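Local coordinates for uncharacterized protein BT_3980 with actin-like ATPase fold (Bacteroides thetaiotaomicron VPI-5482, PDB 3HRG), which is of unknown function but has an actin-like ATPase fold, so a nucleotide-dependent role is possible though unproven, at residues N186-M191 against I197-Y202; T145-Y150 against D173-E178; N54-S59 against Y128-E133. All coordinates share one frame; numbering follows the deposited sequence. Where two conformers were deposited one is given.

Contact 1 of 3, residues N186-M191 against I197-Y202; sequences NSFECM and IYYLLY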
# COMPACT_ATOMS: atom_id res chain seq x y z
N ASN A 186 -4.40 -9.95 0.57
CA ASN A 186 -3.43 -10.50 1.53
C ASN A 186 -2.00 -10.26 1.03
O ASN A 186 -1.78 -9.93 -0.13
CB ASN A 186 -3.66 -12.00 1.81
CG ASN A 186 -2.93 -12.46 3.08
OD1 ASN A 186 -2.80 -11.70 4.02
ND2 ASN A 186 -2.45 -13.69 3.09
N SER A 187 -1.07 -10.38 1.96
CA SER A 187 0.32 -10.18 1.67
C SER A 187 1.10 -11.42 2.10
O SER A 187 0.77 -12.01 3.15
CB SER A 187 0.83 -8.97 2.38
OG SER A 187 2.18 -8.72 2.07
N PHE A 188 2.11 -11.78 1.32
CA PHE A 188 2.93 -12.95 1.59
C PHE A 188 4.40 -12.59 1.54
O PHE A 188 4.88 -11.93 0.60
CB PHE A 188 2.64 -14.05 0.56
CG PHE A 188 1.17 -14.39 0.40
CD1 PHE A 188 0.35 -13.62 -0.43
CD2 PHE A 188 0.61 -15.48 1.07
CE1 PHE A 188 -1.03 -13.94 -0.59
CE2 PHE A 188 -0.76 -15.80 0.92
CZ PHE A 188 -1.57 -15.02 0.09
N GLU A 189 5.12 -13.08 2.54
CA GLU A 189 6.54 -12.84 2.65
C GLU A 189 7.23 -13.65 1.55
O GLU A 189 7.00 -14.86 1.41
CB GLU A 189 7.06 -13.28 4.00
CG GLU A 189 8.52 -12.91 4.25
CD GLU A 189 8.98 -13.13 5.68
OE1 GLU A 189 8.15 -13.46 6.57
OE2 GLU A 189 10.19 -12.94 5.91
N CYS A 190 8.03 -12.96 0.75
CA CYS A 190 8.78 -13.59 -0.30
C CYS A 190 9.77 -12.58 -0.82
O CYS A 190 9.47 -11.39 -0.91
CB CYS A 190 7.91 -14.17 -1.42
SG CYS A 190 6.66 -13.23 -2.14
N MSE A 191 10.96 -13.12 -1.11
CA MSE A 191 12.16 -12.40 -1.50
C MSE A 191 12.59 -12.62 -2.97
O MSE A 191 13.27 -11.77 -3.56
CB MSE A 191 13.35 -12.94 -0.67
CG MSE A 191 13.14 -13.52 0.80
SE MSE A 191 12.84 -12.42 2.44
CE MSE A 191 10.99 -11.97 2.16
N ILE A 197 6.14 -16.38 -7.47
CA ILE A 197 5.30 -17.18 -8.36
C ILE A 197 4.44 -18.15 -7.55
O ILE A 197 3.25 -18.34 -7.82
CB ILE A 197 6.14 -18.00 -9.35
CG1 ILE A 197 6.90 -17.11 -10.33
CG2 ILE A 197 5.26 -18.95 -10.14
CD1 ILE A 197 8.12 -17.84 -10.95
N TYR A 198 5.04 -18.76 -6.54
CA TYR A 198 4.35 -19.70 -5.69
C TYR A 198 3.08 -19.12 -5.10
O TYR A 198 1.99 -19.73 -5.20
CB TYR A 198 5.29 -20.17 -4.60
CG TYR A 198 4.70 -21.15 -3.62
CD1 TYR A 198 4.67 -22.50 -3.90
CD2 TYR A 198 4.22 -20.72 -2.39
CE1 TYR A 198 4.18 -23.41 -2.98
CE2 TYR A 198 3.72 -21.62 -1.45
CZ TYR A 198 3.69 -22.97 -1.76
OH TYR A 198 3.23 -23.85 -0.81
N TYR A 199 3.17 -17.92 -4.54
CA TYR A 199 1.98 -17.31 -3.93
C TYR A 199 0.97 -16.80 -4.94
O TYR A 199 -0.22 -16.90 -4.71
CB TYR A 199 2.36 -16.24 -2.88
CG TYR A 199 3.01 -16.85 -1.66
CD1 TYR A 199 2.26 -17.62 -0.75
CD2 TYR A 199 4.35 -16.65 -1.38
CE1 TYR A 199 2.85 -18.21 0.35
CE2 TYR A 199 4.94 -17.20 -0.28
CZ TYR A 199 4.20 -17.99 0.59
OH TYR A 199 4.81 -18.52 1.68
N LEU A 200 1.43 -16.29 -6.08
CA LEU A 200 0.54 -15.80 -7.13
C LEU A 200 -0.29 -16.95 -7.65
O LEU A 200 -1.50 -16.84 -7.76
CB LEU A 200 1.33 -15.16 -8.25
CG LEU A 200 1.94 -13.79 -7.95
CD1 LEU A 200 3.00 -13.43 -8.97
CD2 LEU A 200 0.86 -12.72 -7.90
N LEU A 201 0.36 -18.09 -7.91
CA LEU A 201 -0.35 -19.27 -8.40
C LEU A 201 -1.24 -19.92 -7.35
O LEU A 201 -2.28 -20.51 -7.70
CB LEU A 201 0.63 -20.29 -9.01
CG LEU A 201 1.43 -19.77 -10.24
CD1 LEU A 201 2.46 -20.83 -10.78
CD2 LEU A 201 0.50 -19.30 -11.35
N TYR A 202 -0.81 -19.86 -6.09
CA TYR A 202 -1.61 -20.40 -5.00
C TYR A 202 -2.95 -19.65 -4.96
O TYR A 202 -4.01 -20.25 -4.90
CB TYR A 202 -0.92 -20.25 -3.64
CG TYR A 202 -1.76 -20.81 -2.54
CD1 TYR A 202 -1.70 -22.14 -2.23
CD2 TYR A 202 -2.66 -20.00 -1.85
CE1 TYR A 202 -2.50 -22.67 -1.27
CE2 TYR A 202 -3.48 -20.54 -0.87
CZ TYR A 202 -3.39 -21.87 -0.59
OH TYR A 202 -4.16 -22.46 0.38
O HOH W 1 6.61 -16.88 2.94
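Y199 lies with one face against F188 CB, a CH-pi contact 3.7 Å from the Y199 ring centroid, and with the opposite face beneath CD2 of its helix neighbour Y198. Y199 CB in turn sits over one face of the F188 ring. The two ring planes are tilted by only 19° but slid apart, centroids 4.7 Å from each other, so the rings barely overlap, and their closest atoms, F188 CD2 and Y199 CD1, are 3.3 Å apart. With its CG anti to the carbonyl carbon (chi1 -68°), Y199 leans out from the helix toward the strand. C190 SG and E189 O both meet the Y199 ring obliquely, SG 4.2 Å from Y199 CD2 and O beside CE2. At the phenol end a water joins the segments, donating to E189 O at 2.6 Å and lying 2.7 Å from Y199 OH. With an alanine here, F188 CB would probably lose the ring it lies against and the water its helix-side partner. F188 also packs on V203 of helix 193-206 and on I174 of the adjoining strand. Strand 181-189, at the edge of a 3-2-1-4-5 mixed sheet, thus receives the helix that follows it, as in the ribonuclease H-like lobes of actin-like ATPases.

Contact 2 of 3, residues T145-Y150 against D173-E178; sequences TPLIEY and DIYCFE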
# COMPACT_ATOMS: atom_id res chain seq x y z
N THR A 145 -5.22 0.30 1.67
CA THR A 145 -6.47 1.09 1.58
C THR A 145 -6.61 1.87 0.24
O THR A 145 -7.57 1.61 -0.51
CB THR A 145 -6.64 1.93 2.83
OG1 THR A 145 -6.73 1.04 3.95
CG2 THR A 145 -7.88 2.83 2.73
N PRO A 146 -5.69 2.81 -0.07
CA PRO A 146 -5.81 3.44 -1.38
C PRO A 146 -5.61 2.47 -2.56
O PRO A 146 -6.19 2.70 -3.60
CB PRO A 146 -4.66 4.48 -1.37
CG PRO A 146 -3.75 4.01 -0.25
CD PRO A 146 -4.63 3.45 0.74
N LEU A 147 -4.80 1.42 -2.41
CA LEU A 147 -4.59 0.48 -3.50
C LEU A 147 -5.89 -0.25 -3.87
O LEU A 147 -6.23 -0.37 -5.04
CB LEU A 147 -3.46 -0.51 -3.22
CG LEU A 147 -2.01 -0.00 -3.27
CD1 LEU A 147 -1.02 -1.14 -3.01
CD2 LEU A 147 -1.69 0.65 -4.60
N ILE A 148 -6.64 -0.68 -2.87
CA ILE A 148 -7.91 -1.36 -3.10
C ILE A 148 -8.91 -0.44 -3.75
O ILE A 148 -9.56 -0.83 -4.72
CB ILE A 148 -8.50 -1.90 -1.79
CG1 ILE A 148 -7.67 -3.09 -1.35
CG2 ILE A 148 -9.97 -2.31 -1.97
CD1 ILE A 148 -7.92 -3.58 0.05
N GLU A 149 -9.01 0.81 -3.28
CA GLU A 149 -9.94 1.75 -3.91
C GLU A 149 -9.60 1.99 -5.39
O GLU A 149 -10.47 2.01 -6.27
CB GLU A 149 -9.98 3.08 -3.17
CG GLU A 149 -10.40 2.91 -1.74
CD GLU A 149 -10.77 4.18 -1.04
OE1 GLU A 149 -10.68 5.27 -1.65
OE2 GLU A 149 -11.20 4.07 0.13
N TYR A 150 -8.32 2.17 -5.66
CA TYR A 150 -7.83 2.40 -7.01
C TYR A 150 -8.04 1.17 -7.91
O TYR A 150 -8.59 1.27 -9.00
CB TYR A 150 -6.35 2.75 -6.94
CG TYR A 150 -5.68 3.04 -8.27
CD1 TYR A 150 -5.79 4.29 -8.85
CD2 TYR A 150 -4.92 2.07 -8.92
CE1 TYR A 150 -5.16 4.59 -10.08
CE2 TYR A 150 -4.29 2.35 -10.16
CZ TYR A 150 -4.41 3.62 -10.71
OH TYR A 150 -3.82 3.93 -11.89
N ASP A 173 1.93 -8.13 -2.25
CA ASP A 173 0.59 -7.77 -1.79
C ASP A 173 -0.34 -8.11 -2.95
O ASP A 173 -0.10 -7.65 -4.09
CB ASP A 173 0.50 -6.26 -1.43
CG ASP A 173 1.53 -5.84 -0.36
OD1 ASP A 173 1.93 -6.67 0.46
OD2 ASP A 173 1.96 -4.64 -0.36
N ILE A 174 -1.34 -8.96 -2.69
CA ILE A 174 -2.25 -9.45 -3.72
C ILE A 174 -3.68 -8.99 -3.45
O ILE A 174 -4.19 -9.18 -2.34
CB ILE A 174 -2.19 -10.96 -3.85
CG1 ILE A 174 -0.75 -11.43 -4.13
CG2 ILE A 174 -3.17 -11.49 -4.93
CD1 ILE A 174 -0.58 -12.94 -4.21
N TYR A 175 -4.29 -8.40 -4.47
CA TYR A 175 -5.64 -7.83 -4.42
C TYR A 175 -6.43 -8.37 -5.60
O TYR A 175 -6.10 -8.09 -6.77
CB TYR A 175 -5.60 -6.31 -4.47
CG TYR A 175 -4.64 -5.71 -3.46
CD1 TYR A 175 -5.01 -5.54 -2.13
CD2 TYR A 175 -3.35 -5.37 -3.83
CE1 TYR A 175 -4.12 -4.99 -1.17
CE2 TYR A 175 -2.45 -4.78 -2.90
CZ TYR A 175 -2.84 -4.63 -1.58
OH TYR A 175 -1.96 -4.11 -0.66
N CYS A 176 -7.49 -9.12 -5.32
CA CYS A 176 -8.29 -9.76 -6.37
C CYS A 176 -9.70 -9.21 -6.45
O CYS A 176 -10.33 -8.98 -5.42
CB CYS A 176 -8.33 -11.28 -6.16
SG CYS A 176 -6.71 -12.01 -6.24
N PHE A 177 -10.21 -9.08 -7.69
CA PHE A 177 -11.51 -8.48 -7.92
C PHE A 177 -12.38 -9.12 -8.98
O PHE A 177 -11.88 -9.70 -9.93
CB PHE A 177 -11.34 -7.03 -8.41
CG PHE A 177 -10.69 -6.13 -7.43
CD1 PHE A 177 -9.30 -6.04 -7.36
CD2 PHE A 177 -11.45 -5.39 -6.53
CE1 PHE A 177 -8.71 -5.17 -6.43
CE2 PHE A 177 -10.86 -4.55 -5.63
CZ PHE A 177 -9.51 -4.44 -5.57
N GLU A 178 -13.69 -8.92 -8.81
CA GLU A 178 -14.68 -9.33 -9.79
C GLU A 178 -15.60 -8.14 -9.89
O GLU A 178 -16.29 -7.82 -8.92
CB GLU A 178 -15.45 -10.59 -9.37
CG GLU A 178 -16.53 -10.99 -10.39
CD GLU A 178 -17.18 -12.33 -10.08
OE1 GLU A 178 -16.96 -12.91 -8.99
OE2 GLU A 178 -17.88 -12.80 -10.97
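I148 and Y175 form the tight part of this buried contact: I148 CG1 comes within 3.7 Å of Y175 CD1, the two side chains crossing at about a right angle. In I148, CG1 stands anti to the carbonyl carbon (chi1 -72°) and its chain is directed to the Y175 ring, while the other branch, CG2, heads for F177. L147 reaches the far end of the same tyrosine, its CD1 3.9 Å from both Y175 CE2 and Y175 OH. Two neighbouring helix residues therefore hold one ring near its two ends, both approaching obliquely. Y175 OH is itself hydrogen-bonded to S144 OG at the start of the helix. Toward F177 the fit is looser: I148 CG2 stays 4.2 Å from F177 CZ, and the nearer neighbour of that CZ is the backbone oxygen I148 O, at 3.7 Å. The solvent side is marked by partly exposed E149 on the helix and exposed E178 at the strand end. The axes of segments 145-150 and 173-178 approach to 9.6 Å at 29°. This is helix-on-sheet packing: helix 144-154, which follows the last strand of the first five-stranded sheet, lies on the second such sheet of the actin-like fold. Strand 181-189 extends the floor through L182, which touches I148 and F177; helix 248-255 packs on L147 through I248 and A252, and strand 105-112 meets I148 through L112.

Contact 3 of 3, residues N54-S59 against Y128-E133; sequences NVFHES and YTFLNE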
# COMPACT_ATOMS: atom_id res chain seq x y z
N ASN A 54 15.92 10.43 11.70
CA ASN A 54 17.00 10.98 10.86
C ASN A 54 16.46 11.84 9.70
O ASN A 54 16.94 12.93 9.50
CB ASN A 54 17.88 9.87 10.26
CG ASN A 54 18.87 9.30 11.24
OD1 ASN A 54 19.18 9.94 12.25
ND2 ASN A 54 19.42 8.11 10.94
N VAL A 55 15.46 11.35 8.98
CA VAL A 55 14.95 12.11 7.82
C VAL A 55 14.23 13.40 8.27
O VAL A 55 14.33 14.41 7.59
CB VAL A 55 14.06 11.28 6.86
CG1 VAL A 55 12.65 11.09 7.42
CG2 VAL A 55 13.96 11.98 5.50
N PHE A 56 13.54 13.37 9.41
CA PHE A 56 12.89 14.58 9.92
C PHE A 56 13.96 15.58 10.34
O PHE A 56 13.80 16.77 10.11
CB PHE A 56 11.91 14.28 11.06
CG PHE A 56 10.53 13.99 10.58
CD1 PHE A 56 10.23 12.78 9.95
CD2 PHE A 56 9.53 14.94 10.72
CE1 PHE A 56 8.96 12.52 9.47
CE2 PHE A 56 8.26 14.68 10.26
CZ PHE A 56 7.98 13.48 9.62
N HIS A 57 15.06 15.10 10.93
CA HIS A 57 16.13 16.00 11.31
C HIS A 57 16.81 16.66 10.09
O HIS A 57 17.10 17.84 10.11
CB HIS A 57 17.18 15.28 12.15
CG HIS A 57 18.34 16.14 12.52
ND1 HIS A 57 18.18 17.28 13.28
CD2 HIS A 57 19.66 16.04 12.24
CE1 HIS A 57 19.36 17.84 13.45
NE2 HIS A 57 20.27 17.11 12.84
N GLU A 58 17.04 15.88 9.04
CA GLU A 58 17.73 16.33 7.84
C GLU A 58 16.89 17.10 6.83
O GLU A 58 17.47 17.81 6.01
CB GLU A 58 18.25 15.11 7.07
CG GLU A 58 19.33 14.27 7.75
CD GLU A 58 19.48 12.85 7.12
OE1 GLU A 58 18.71 12.49 6.17
OE2 GLU A 58 20.32 12.06 7.62
N SER A 59 15.57 16.97 6.87
CA SER A 59 14.70 17.57 5.88
C SER A 59 13.90 18.77 6.32
O SER A 59 12.90 18.60 7.03
CB SER A 59 13.68 16.55 5.38
OG SER A 59 14.32 15.40 4.88
N TYR A 128 4.52 5.51 15.50
CA TYR A 128 3.26 6.24 15.72
C TYR A 128 3.43 7.42 16.70
O TYR A 128 2.97 8.52 16.43
CB TYR A 128 2.14 5.30 16.22
CG TYR A 128 0.94 6.11 16.65
CD1 TYR A 128 0.08 6.64 15.69
CD2 TYR A 128 0.72 6.43 17.98
CE1 TYR A 128 -1.01 7.44 16.06
CE2 TYR A 128 -0.34 7.24 18.35
CZ TYR A 128 -1.21 7.73 17.37
OH TYR A 128 -2.28 8.52 17.70
N THR A 129 4.08 7.18 17.83
CA THR A 129 4.31 8.22 18.84
C THR A 129 5.08 9.38 18.25
O THR A 129 4.73 10.53 18.44
CB THR A 129 5.10 7.63 20.02
OG1 THR A 129 4.36 6.52 20.55
CG2 THR A 129 5.36 8.67 21.13
N PHE A 130 6.11 9.07 17.48
CA PHE A 130 6.90 10.11 16.86
C PHE A 130 6.06 10.91 15.87
O PHE A 130 6.08 12.13 15.91
CB PHE A 130 8.14 9.56 16.18
CG PHE A 130 8.95 10.61 15.49
CD1 PHE A 130 9.76 11.45 16.21
CD2 PHE A 130 8.84 10.78 14.12
CE1 PHE A 130 10.49 12.45 15.58
CE2 PHE A 130 9.57 11.77 13.47
CZ PHE A 130 10.39 12.60 14.20
N LEU A 131 5.33 10.23 14.99
CA LEU A 131 4.51 10.92 13.99
C LEU A 131 3.34 11.72 14.59
O LEU A 131 3.03 12.81 14.10
CB LEU A 131 4.03 9.96 12.92
CG LEU A 131 5.15 9.46 12.00
CD1 LEU A 131 4.70 8.21 11.18
CD2 LEU A 131 5.69 10.58 11.09
N ASN A 132 2.74 11.21 15.65
CA ASN A 132 1.65 11.91 16.33
C ASN A 132 2.16 13.20 16.99
O ASN A 132 1.43 14.18 17.09
CB ASN A 132 0.98 10.98 17.34
CG ASN A 132 -0.18 11.62 18.04
OD1 ASN A 132 -1.24 11.85 17.44
ND2 ASN A 132 -0.02 11.85 19.33
N GLU A 133 3.42 13.21 17.43
CA GLU A 133 4.03 14.41 18.00
C GLU A 133 4.23 15.46 16.92
O GLU A 133 3.97 16.63 17.16
CB GLU A 133 5.38 14.10 18.70
CG GLU A 133 5.23 13.32 20.01
CD GLU A 133 6.51 12.63 20.53
OE1 GLU A 133 7.49 12.44 19.75
OE2 GLU A 133 6.51 12.24 21.73
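F56 and F130 make a T-shaped (edge-to-face) aromatic pair between helices 48-58 and 125-134, in what is, from the strand order, probably the N-terminal lobe of the actin-like fold. The F130 edge is directed at the F56 face; the planes stand at 87° and the centroids are 5.2 Å apart. Along F56 the partners change atom by atom. CB lies at the F130 edge, close to that ring's plane, 3.9 Å from F130 CZ. One bond further, F56 CG has both F130 CE2 and F130 CZ before it, the former at 3.8 Å. F56 CD1 makes the shortest approach, 3.7 Å to F130 CE2, which stands above the F56 plane but displaced from the ring centre toward the rim. F56 CD2 meets the same CE2 from slightly farther. At CE1 the company divides, with F130 CE2 and L131 CD2 both 4.1 Å from F56 CE1. The tip, F56 CZ, has moved on to L131, whose CD2 is 4.0 Å away and approaches obliquely. Consecutive residues of helix 125-134 thus receive one phenylalanine, F130 along its root and face, L131 at its far end. F130 can do this because its CG is anti to the backbone N (chi1 177°), which extends the ring toward the other helix. No hydrogen bond crosses between the segments, and cohesion here is aromatic and aliphatic packing. L52, one turn before F56, also touches both F130 and L131, while L62 beyond the helix packs on F56. Where helix 48-58 ends, S59 is the first residue to leave helical geometry, and its side chain turns back onto the last turn: S59 OG donates to V55 O at 2.9 Å, with a C=O...donor angle of 144°.

In the fold
Along the chain contact 3 comes first, then contact 2, then contact 1, each closing before the next opens. Contacts 1 and 2, centres about 15 Å apart, share one five-stranded mixed sheet: neighbouring strands 171-178 and 181-189 carry helix 144-154 on one face and helix 193-206 on the other, and a hydrogen bond between S187 OG and D173 OD1 joins them directly. Contact 3 probably belongs to the other lobe, its centre about 29 Å from that of contact 2 and 32 Å from that of contact 1. Both lobes have a sheet of strand order 3-2-1-4-5, consistent with the duplicated architecture of actin-like ATPases; helix 144-154 follows the last strand of the first sheet and packs on the second.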